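Local coordinates for protein ninB (Enterobacteria phage lambda, PDB 1PC6) that probably acts as a recombination mediator in the initiation of phage genetic exchange, with functional similarities to the bacterial RecFOR proteins, at residues Leu53-Arg58 / Lys126-Ala131; Cys74-Ala79 / Glu114-Phe119; Gln82-Pro87 / Ile97-Ser102. One frame throughout, in Å; residues are numbered along the deposited sequence.

Contact 1 (Leu53-Arg58 / Lys126-Ala131)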
loop_
_atom_site.group_PDB
_atom_site.type_symbol
_atom_site.label_atom_id
_atom_site.label_comp_id
_atom_site.label_asym_id
_atom_site.label_seq_id
_atom_site.Cartn_x
_atom_site.Cartn_y
_atom_site.Cartn_z
ATOM N N LEU A 53 -6.524 -4.966 12.937
ATOM C CA LEU A 53 -5.101 -5.073 13.167
ATOM C C LEU A 53 -4.715 -4.113 14.288
ATOM O O LEU A 53 -3.976 -4.483 15.193
ATOM C CB LEU A 53 -4.338 -4.743 11.880
ATOM C CG LEU A 53 -4.690 -5.651 10.699
ATOM C CD1 LEU A 53 -3.807 -5.328 9.511
ATOM C CD2 LEU A 53 -4.509 -7.099 11.096
ATOM N N GLY A 54 -5.242 -2.892 14.242
ATOM C CA GLY A 54 -4.926 -1.912 15.265
ATOM C C GLY A 54 -5.359 -2.361 16.645
ATOM O O GLY A 54 -4.600 -2.248 17.605
ATOM N N ASP A 55 -6.579 -2.881 16.736
ATOM C CA ASP A 55 -7.135 -3.354 17.998
ATOM C C ASP A 55 -6.296 -4.476 18.557
ATOM O O ASP A 55 -5.905 -4.447 19.722
ATOM C CB ASP A 55 -8.569 -3.853 17.803
ATOM C CG ASP A 55 -9.552 -2.725 17.569
ATOM O OD1 ASP A 55 -10.645 -2.983 17.008
ATOM O OD2 ASP A 55 -9.226 -1.585 17.956
ATOM N N VAL A 56 -6.031 -5.475 17.730
ATOM C CA VAL A 56 -5.222 -6.598 18.167
ATOM C C VAL A 56 -3.871 -6.065 18.596
ATOM O O VAL A 56 -3.301 -6.500 19.586
ATOM C CB VAL A 56 -5.015 -7.604 17.034
ATOM C CG1 VAL A 56 -3.976 -8.635 17.440
ATOM C CG2 VAL A 56 -6.330 -8.275 16.697
ATOM N N SER A 57 -3.377 -5.105 17.830
ATOM C CA SER A 57 -2.093 -4.485 18.086
ATOM C C SER A 57 -2.065 -3.955 19.492
ATOM O O SER A 57 -1.158 -4.241 20.268
ATOM C CB SER A 57 -1.878 -3.330 17.113
ATOM O OG SER A 57 -0.656 -2.661 17.360
ATOM N N ARG A 58 -3.076 -3.165 19.806
ATOM C CA ARG A 58 -3.199 -2.554 21.118
ATOM C C ARG A 58 -3.524 -3.523 22.246
ATOM O O ARG A 58 -3.024 -3.381 23.362
ATOM C CB ARG A 58 -4.297 -1.483 21.095
ATOM C CG ARG A 58 -3.890 -0.123 20.551
ATOM C CD ARG A 58 -5.041 0.870 20.676
ATOM N NE ARG A 58 -6.155 0.525 19.790
ATOM C CZ ARG A 58 -6.124 0.645 18.462
ATOM N NH1 ARG A 58 -5.034 1.109 17.858
ATOM N NH2 ARG A 58 -7.177 0.288 17.730
ATOM N N LYS A 126 -11.655 -6.224 22.380
ATOM C CA LYS A 126 -12.799 -5.333 22.264
ATOM C C LYS A 126 -12.586 -4.609 20.937
ATOM O O LYS A 126 -11.571 -3.940 20.755
ATOM C CB LYS A 126 -12.819 -4.320 23.409
ATOM C CG LYS A 126 -13.969 -3.325 23.306
ATOM C CD LYS A 126 -13.864 -2.190 24.326
ATOM C CE LYS A 126 -14.904 -1.095 24.057
ATOM N NZ LYS A 126 -16.299 -1.632 24.005
ATOM N N TRP A 127 -13.525 -4.757 20.007
ATOM C CA TRP A 127 -13.405 -4.130 18.690
ATOM C C TRP A 127 -13.791 -2.663 18.698
ATOM O O TRP A 127 -14.924 -2.313 19.017
ATOM C CB TRP A 127 -14.255 -4.887 17.687
ATOM C CG TRP A 127 -13.802 -6.289 17.525
ATOM C CD1 TRP A 127 -14.465 -7.417 17.906
ATOM C CD2 TRP A 127 -12.552 -6.720 16.977
ATOM N NE1 TRP A 127 -13.703 -8.531 17.633
ATOM C CE2 TRP A 127 -12.523 -8.129 17.060
ATOM C CE3 TRP A 127 -11.451 -6.051 16.425
ATOM C CZ2 TRP A 127 -11.432 -8.885 16.609
ATOM C CZ3 TRP A 127 -10.368 -6.800 15.978
ATOM C CH2 TRP A 127 -10.369 -8.202 16.074
ATOM N N SER A 128 -12.832 -1.815 18.324
ATOM C CA SER A 128 -12.993 -0.357 18.316
ATOM C C SER A 128 -14.007 0.169 17.319
ATOM O O SER A 128 -14.697 1.164 17.590
ATOM C CB SER A 128 -11.646 0.322 18.044
ATOM O OG SER A 128 -11.169 0.010 16.740
ATOM N N ASP A 129 -14.075 -0.493 16.166
ATOM C CA ASP A 129 -14.983 -0.100 15.104
ATOM C C ASP A 129 -16.424 -0.245 15.561
ATOM O O ASP A 129 -17.245 0.640 15.314
ATOM C CB ASP A 129 -14.715 -0.942 13.859
ATOM C CG ASP A 129 -14.798 -0.124 12.587
ATOM O OD1 ASP A 129 -14.288 1.018 12.577
ATOM O OD2 ASP A 129 -15.362 -0.626 11.594
ATOM N N GLU A 130 -16.723 -1.355 16.233
ATOM C CA GLU A 130 -18.066 -1.592 16.763
ATOM C C GLU A 130 -18.381 -0.531 17.817
ATOM O O GLU A 130 -19.520 -0.096 17.953
ATOM C CB GLU A 130 -18.172 -2.954 17.454
ATOM C CG GLU A 130 -18.133 -4.196 16.585
ATOM C CD GLU A 130 -18.276 -5.460 17.438
ATOM O OE1 GLU A 130 -18.145 -6.586 16.894
ATOM O OE2 GLU A 130 -18.522 -5.322 18.663
ATOM N N ALA A 131 -17.366 -0.140 18.579
ATOM C CA ALA A 131 -17.528 0.857 19.628
ATOM C C ALA A 131 -17.985 2.190 19.047
ATOM O O ALA A 131 -18.888 2.836 19.581
ATOM C CB ALA A 131 -16.215 1.030 20.373
#

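Contact 2 (Cys74-Ala79 / Glu114-Phe119)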
loop_
_atom_site.group_PDB
_atom_site.type_symbol
_atom_site.label_atom_id
_atom_site.label_comp_id
_atom_site.label_asym_id
_atom_site.label_seq_id
_atom_site.Cartn_x
_atom_site.Cartn_y
_atom_site.Cartn_z
ATOM N N CYS A 74 1.336 -9.347 8.709
ATOM C CA CYS A 74 2.275 -10.395 8.308
ATOM C C CYS A 74 1.938 -11.730 8.965
ATOM O O CYS A 74 1.725 -12.737 8.287
ATOM C CB CYS A 74 3.704 -10.010 8.697
ATOM S SG CYS A 74 4.629 -9.150 7.437
ATOM N N VAL A 75 1.915 -11.722 10.292
ATOM C CA VAL A 75 1.621 -12.914 11.062
ATOM C C VAL A 75 0.326 -13.543 10.573
ATOM O O VAL A 75 0.261 -14.746 10.307
ATOM C CB VAL A 75 1.480 -12.586 12.563
ATOM C CG1 VAL A 75 1.315 -13.868 13.362
ATOM C CG2 VAL A 75 2.689 -11.804 13.044
ATOM N N PHE A 76 -0.711 -12.727 10.449
ATOM C CA PHE A 76 -1.979 -13.254 10.000
ATOM C C PHE A 76 -1.874 -13.765 8.582
ATOM O O PHE A 76 -2.302 -14.873 8.301
ATOM C CB PHE A 76 -3.082 -12.205 10.129
ATOM C CG PHE A 76 -3.602 -12.057 11.530
ATOM C CD1 PHE A 76 -4.167 -13.141 12.188
ATOM C CD2 PHE A 76 -3.503 -10.841 12.202
ATOM C CE1 PHE A 76 -4.623 -13.022 13.506
ATOM C CE2 PHE A 76 -3.958 -10.707 13.521
ATOM C CZ PHE A 76 -4.518 -11.801 14.175
ATOM N N THR A 77 -1.293 -12.983 7.684
ATOM C CA THR A 77 -1.156 -13.432 6.304
ATOM C C THR A 77 -0.287 -14.686 6.249
ATOM O O THR A 77 -0.520 -15.582 5.441
ATOM C CB THR A 77 -0.522 -12.350 5.443
ATOM O OG1 THR A 77 -1.392 -11.214 5.395
ATOM C CG2 THR A 77 -0.286 -12.861 4.040
ATOM N N ALA A 78 0.713 -14.752 7.119
ATOM C CA ALA A 78 1.607 -15.901 7.160
ATOM C C ALA A 78 0.844 -17.173 7.483
ATOM O O ALA A 78 1.225 -18.253 7.052
ATOM C CB ALA A 78 2.694 -15.679 8.192
ATOM N N ALA A 79 -0.234 -17.037 8.247
ATOM C CA ALA A 79 -1.064 -18.177 8.648
ATOM C C ALA A 79 -1.911 -18.749 7.502
ATOM O O ALA A 79 -2.400 -19.876 7.581
ATOM C CB ALA A 79 -1.970 -17.776 9.818
ATOM N N GLU A 114 -11.544 -13.001 8.433
ATOM C CA GLU A 114 -12.181 -14.011 9.281
ATOM C C GLU A 114 -11.160 -14.480 10.319
ATOM O O GLU A 114 -11.462 -14.596 11.517
ATOM C CB GLU A 114 -12.671 -15.202 8.419
ATOM N N LEU A 115 -9.947 -14.741 9.843
ATOM C CA LEU A 115 -8.878 -15.174 10.717
ATOM C C LEU A 115 -8.678 -14.120 11.805
ATOM O O LEU A 115 -8.764 -14.420 13.004
ATOM C CB LEU A 115 -7.589 -15.343 9.927
ATOM C CG LEU A 115 -6.441 -15.911 10.755
ATOM C CD1 LEU A 115 -6.881 -17.190 11.425
ATOM C CD2 LEU A 115 -5.249 -16.160 9.863
ATOM N N ILE A 116 -8.419 -12.883 11.382
ATOM C CA ILE A 116 -8.216 -11.791 12.323
ATOM C C ILE A 116 -9.361 -11.664 13.330
ATOM O O ILE A 116 -9.130 -11.506 14.529
ATOM C CB ILE A 116 -8.070 -10.454 11.598
ATOM C CG1 ILE A 116 -7.055 -10.582 10.462
ATOM C CG2 ILE A 116 -7.634 -9.386 12.595
ATOM C CD1 ILE A 116 -6.853 -9.298 9.700
ATOM N N GLN A 117 -10.596 -11.737 12.842
ATOM C CA GLN A 117 -11.766 -11.617 13.712
ATOM C C GLN A 117 -11.853 -12.792 14.678
ATOM O O GLN A 117 -12.136 -12.608 15.860
ATOM C CB GLN A 117 -13.052 -11.522 12.865
ATOM N N ALA A 118 -11.602 -13.996 14.168
ATOM C CA ALA A 118 -11.644 -15.205 14.988
ATOM C C ALA A 118 -10.546 -15.178 16.063
ATOM O O ALA A 118 -10.793 -15.481 17.238
ATOM C CB ALA A 118 -11.484 -16.432 14.099
ATOM N N PHE A 119 -9.336 -14.810 15.651
ATOM C CA PHE A 119 -8.210 -14.726 16.565
ATOM C C PHE A 119 -8.497 -13.745 17.693
ATOM O O PHE A 119 -8.345 -14.075 18.862
ATOM C CB PHE A 119 -6.958 -14.265 15.829
ATOM C CG PHE A 119 -5.800 -14.009 16.739
ATOM C CD1 PHE A 119 -5.025 -15.052 17.207
ATOM C CD2 PHE A 119 -5.513 -12.729 17.168
ATOM C CE1 PHE A 119 -3.973 -14.818 18.095
ATOM C CE2 PHE A 119 -4.472 -12.491 18.051
ATOM C CZ PHE A 119 -3.699 -13.537 18.516
#

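Contact 3 (Gln82-Pro87 / Ile97-Ser102)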
loop_
_atom_site.group_PDB
_atom_site.type_symbol
_atom_site.label_atom_id
_atom_site.label_comp_id
_atom_site.label_asym_id
_atom_site.label_seq_id
_atom_site.Cartn_x
_atom_site.Cartn_y
_atom_site.Cartn_z
ATOM N N GLN A 82 2.056 -19.355 2.802
ATOM C CA GLN A 82 3.471 -19.469 3.168
ATOM C C GLN A 82 4.278 -18.304 2.658
ATOM O O GLN A 82 4.124 -17.893 1.514
ATOM C CB GLN A 82 4.093 -20.732 2.587
ATOM C CG GLN A 82 3.458 -22.019 3.040
ATOM C CD GLN A 82 4.456 -23.159 3.032
ATOM O OE1 GLN A 82 5.205 -23.327 2.066
ATOM N NE2 GLN A 82 4.477 -23.950 4.110
ATOM N N GLN A 83 5.156 -17.786 3.502
ATOM C CA GLN A 83 5.991 -16.666 3.109
ATOM C C GLN A 83 7.015 -17.145 2.096
ATOM O O GLN A 83 7.567 -18.225 2.270
ATOM C CB GLN A 83 6.713 -16.104 4.328
ATOM C CG GLN A 83 5.793 -15.500 5.355
ATOM C CD GLN A 83 6.548 -14.682 6.371
ATOM O OE1 GLN A 83 7.361 -15.212 7.126
ATOM N NE2 GLN A 83 6.293 -13.381 6.391
ATOM N N ASP A 84 7.268 -16.368 1.043
ATOM C CA ASP A 84 8.264 -16.775 0.048
ATOM C C ASP A 84 9.668 -16.394 0.497
ATOM O O ASP A 84 9.841 -15.455 1.255
ATOM C CB ASP A 84 7.984 -16.142 -1.324
ATOM C CG ASP A 84 6.893 -16.869 -2.089
ATOM O OD1 ASP A 84 6.646 -18.052 -1.780
ATOM O OD2 ASP A 84 6.290 -16.278 -3.010
ATOM N N VAL A 85 10.669 -17.130 0.039
ATOM C CA VAL A 85 12.049 -16.840 0.405
ATOM C C VAL A 85 12.839 -16.540 -0.848
ATOM O O VAL A 85 12.623 -17.174 -1.871
ATOM C CB VAL A 85 12.713 -18.033 1.097
ATOM C CG1 VAL A 85 14.166 -17.711 1.393
ATOM C CG2 VAL A 85 11.971 -18.363 2.375
ATOM N N VAL A 86 13.773 -15.599 -0.770
ATOM C CA VAL A 86 14.560 -15.254 -1.947
ATOM C C VAL A 86 15.983 -14.792 -1.571
ATOM O O VAL A 86 16.219 -14.371 -0.438
ATOM C CB VAL A 86 13.801 -14.170 -2.746
ATOM C CG1 VAL A 86 13.921 -12.821 -2.050
ATOM C CG2 VAL A 86 14.292 -14.130 -4.166
ATOM N N PRO A 87 16.953 -14.896 -2.509
ATOM C CA PRO A 87 18.339 -14.481 -2.237
ATOM C C PRO A 87 18.459 -12.983 -2.015
ATOM O O PRO A 87 17.870 -12.204 -2.756
ATOM C CB PRO A 87 19.085 -14.920 -3.490
ATOM C CG PRO A 87 18.299 -16.087 -3.965
ATOM C CD PRO A 87 16.882 -15.633 -3.783
ATOM N N ILE A 97 9.840 -13.047 2.278
ATOM C CA ILE A 97 8.815 -12.083 1.926
ATOM C C ILE A 97 7.417 -12.598 2.188
ATOM O O ILE A 97 7.080 -13.722 1.801
ATOM C CB ILE A 97 8.903 -11.724 0.424
ATOM C CG1 ILE A 97 10.336 -11.309 0.074
ATOM C CG2 ILE A 97 7.859 -10.657 0.069
ATOM C CD1 ILE A 97 10.557 -11.086 -1.393
ATOM N N GLY A 98 6.599 -11.769 2.833
ATOM C CA GLY A 98 5.226 -12.152 3.102
ATOM C C GLY A 98 4.385 -11.962 1.844
ATOM O O GLY A 98 4.876 -11.434 0.841
ATOM N N GLN A 99 3.124 -12.390 1.882
ATOM C CA GLN A 99 2.244 -12.249 0.724
ATOM C C GLN A 99 1.576 -10.888 0.728
ATOM O O GLN A 99 1.268 -10.344 1.787
ATOM C CB GLN A 99 1.164 -13.330 0.729
ATOM C CG GLN A 99 1.703 -14.748 0.683
ATOM C CD GLN A 99 2.704 -14.954 -0.435
ATOM O OE1 GLN A 99 2.483 -14.528 -1.571
ATOM N NE2 GLN A 99 3.809 -15.623 -0.120
ATOM N N SER A 100 1.345 -10.345 -0.462
ATOM C CA SER A 100 0.715 -9.040 -0.601
ATOM C C SER A 100 -0.786 -9.100 -0.365
ATOM O O SER A 100 -1.504 -9.846 -1.038
ATOM C CB SER A 100 0.986 -8.479 -1.998
ATOM O OG SER A 100 0.283 -7.266 -2.197
ATOM N N THR A 101 -1.256 -8.315 0.600
ATOM C CA THR A 101 -2.677 -8.262 0.909
ATOM C C THR A 101 -3.409 -7.586 -0.252
ATOM O O THR A 101 -4.570 -7.881 -0.523
ATOM C CB THR A 101 -2.915 -7.481 2.198
ATOM O OG1 THR A 101 -2.253 -6.210 2.113
ATOM C CG2 THR A 101 -2.378 -8.272 3.388
ATOM N N SER A 102 -2.708 -6.686 -0.938
ATOM C CA SER A 102 -3.250 -5.966 -2.089
ATOM C C SER A 102 -3.571 -6.950 -3.214
ATOM O O SER A 102 -4.673 -6.944 -3.767
ATOM C CB SER A 102 -2.231 -4.943 -2.601
ATOM O OG SER A 102 -1.794 -4.088 -1.556
#

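Contact 1 (Leu53-Arg58 / Lys126-Ala131)
The carboxylate of D55 meets the first turn of helix 128-140, with both oxygens turned to S128. OD1 of D55 accepts the backbone N of S128 at 2.8 Å. This donor lies above the carboxylate plane, 42° out of it, and its N-H points nearly straight at the oxygen (162°). OD2 of D55 takes the S128 hydroxyl OG at 2.8 Å on its syn lone pair. A chi1 of 65° sets OG between the S128 backbone N and carbonyl carbon, where hydroxyl and N-H both reach the D55 carboxylate. On its anti side, but from out of the carboxylate plane, OD2 also accepts NH2 of R58 in a bent salt bridge of 2.8 Å. Two donors therefore grip OD2. The R58 cation and the start of the helix would both be expected to favour a charged D55.

The W127 ring turns back toward helix 43-59 from the N-cap position. D55 OD1 lies at the ring edge, 3.2 Å from W127 CE3. Further along the ring, V56 CG2 is 4.1 Å from W127 CH2, and the two side chains lie side by side.

Next to this contact, Q59 NE2 bonds to K126 O. Helix 43-59 packs on helices 69-80 and 106-122 through L53 and V56, while D55 ties it to helix 128-140.

Contact 2 (Cys74-Ala79 / Glu114-Phe119)
F76 on helix 69-80 inserts its ring among L115, I116 and F119 of helix 106-122. This is a helix-helix packing contact within the helical part of the fold. The two short segments cross at 113°, with their axes 10.2 Å apart at closest approach. The backbones come nearest at F76 and I116.

The aromatic interaction is an offset edge-to-face pair. CE1 and CZ of F76 form the edge that meets the face of F119, with CZ 3.3 Å from F119 CD2. The centroids are 5.2 Å apart and the planes at 74°. CG of F119 is anti to its backbone N (chi1 173°), and the atom lies at the edge of the F76 ring, in its plane.

A CH-pi contact comes from I116. Its CG1 stands over one face of F76, 4.1 Å from the ring centroid and displaced toward the rim.

The remaining side-chain contacts are apolar. L115 CG approaches F76 CD1 at 3.9 Å, obliquely to the ring. L115 CD2 reaches on to A79 CB.

Other parts of the protein also pack on the group. W72 meets the rings of both F76 and F119, and L89 of the second subunit packs on F76, A79 and F119. I116 also lies against L49 and C52 of helix 43-59.

At the backbone of helix 69-80, L115 CD2 rests 3.6 Å from the carbonyl O of F76.

Contact 3 (Gln82-Pro87 / Ile97-Ser102)
Q99 folds its side chain over the backbone of Q82 and D84. The chain bends at chi2 (-51°), which turns CD back, and its amide NE2 gives a weak bond to the carbonyl O of Q82 at 2.8 Å. The same NE2 lies 3.7 Å from the backbone N of D84. The D84 carboxylate stands beyond it, its plane turned 83° from the Q99 amide, and the two side chains cross at about a right angle.

Between the strands, D84 and I97 form an antiparallel hydrogen-bonded pair. The I97 N to D84 O bond is 2.6 Å and nearly straight, while the return bond from D84 N to I97 O is weak. The D84 and I97 side chains leave on the same face of the sheet. At its tip, CD1 of I97 touches CG1 of V86 at 3.8 Å, and these two side chains meet obliquely.

The Q83 side chain touches the backbone at I97 and G98. Its CB is 3.5 Å from I97 O, and its NE2 lies 3.7 Å from G98 CA. The OE1 of Q83 is used across the subunit interface, where it accepts the backbone N of V96 of the second subunit.

The pair belongs to the two-stranded antiparallel sheet 84-87 and 94-97, a beta-hairpin that V86 and V95 continue by backbone hydrogen bonds. Beyond I97 the chain leaves the sheet and runs past helix 69-80 toward helix 106-122.

Contacts 1 and 2 adjoin in the helical part of the fold, with centres about 14 Å apart. L53 CD2 touches I116 CD1 at 3.5 Å, and V56 CG1 touches F119 CE2 at 3.9 Å. The W127 ring lies against the carbonyl oxygens of I116 and Q117. Contact 3 lies about 15 Å from contact 2, centre to centre, and joins it where T77 CG2 meets Q99 CB at 3.6 Å. Contacts 1 and 3 do not touch; their centres are about 26 Å apart. Contacts 2 and 3 both face the second subunit. Beta-mercaptoethanol, probably from the crystallisation liquor, is bonded to C74 SG and also comes within about 4 Å of G98 (nearest atoms).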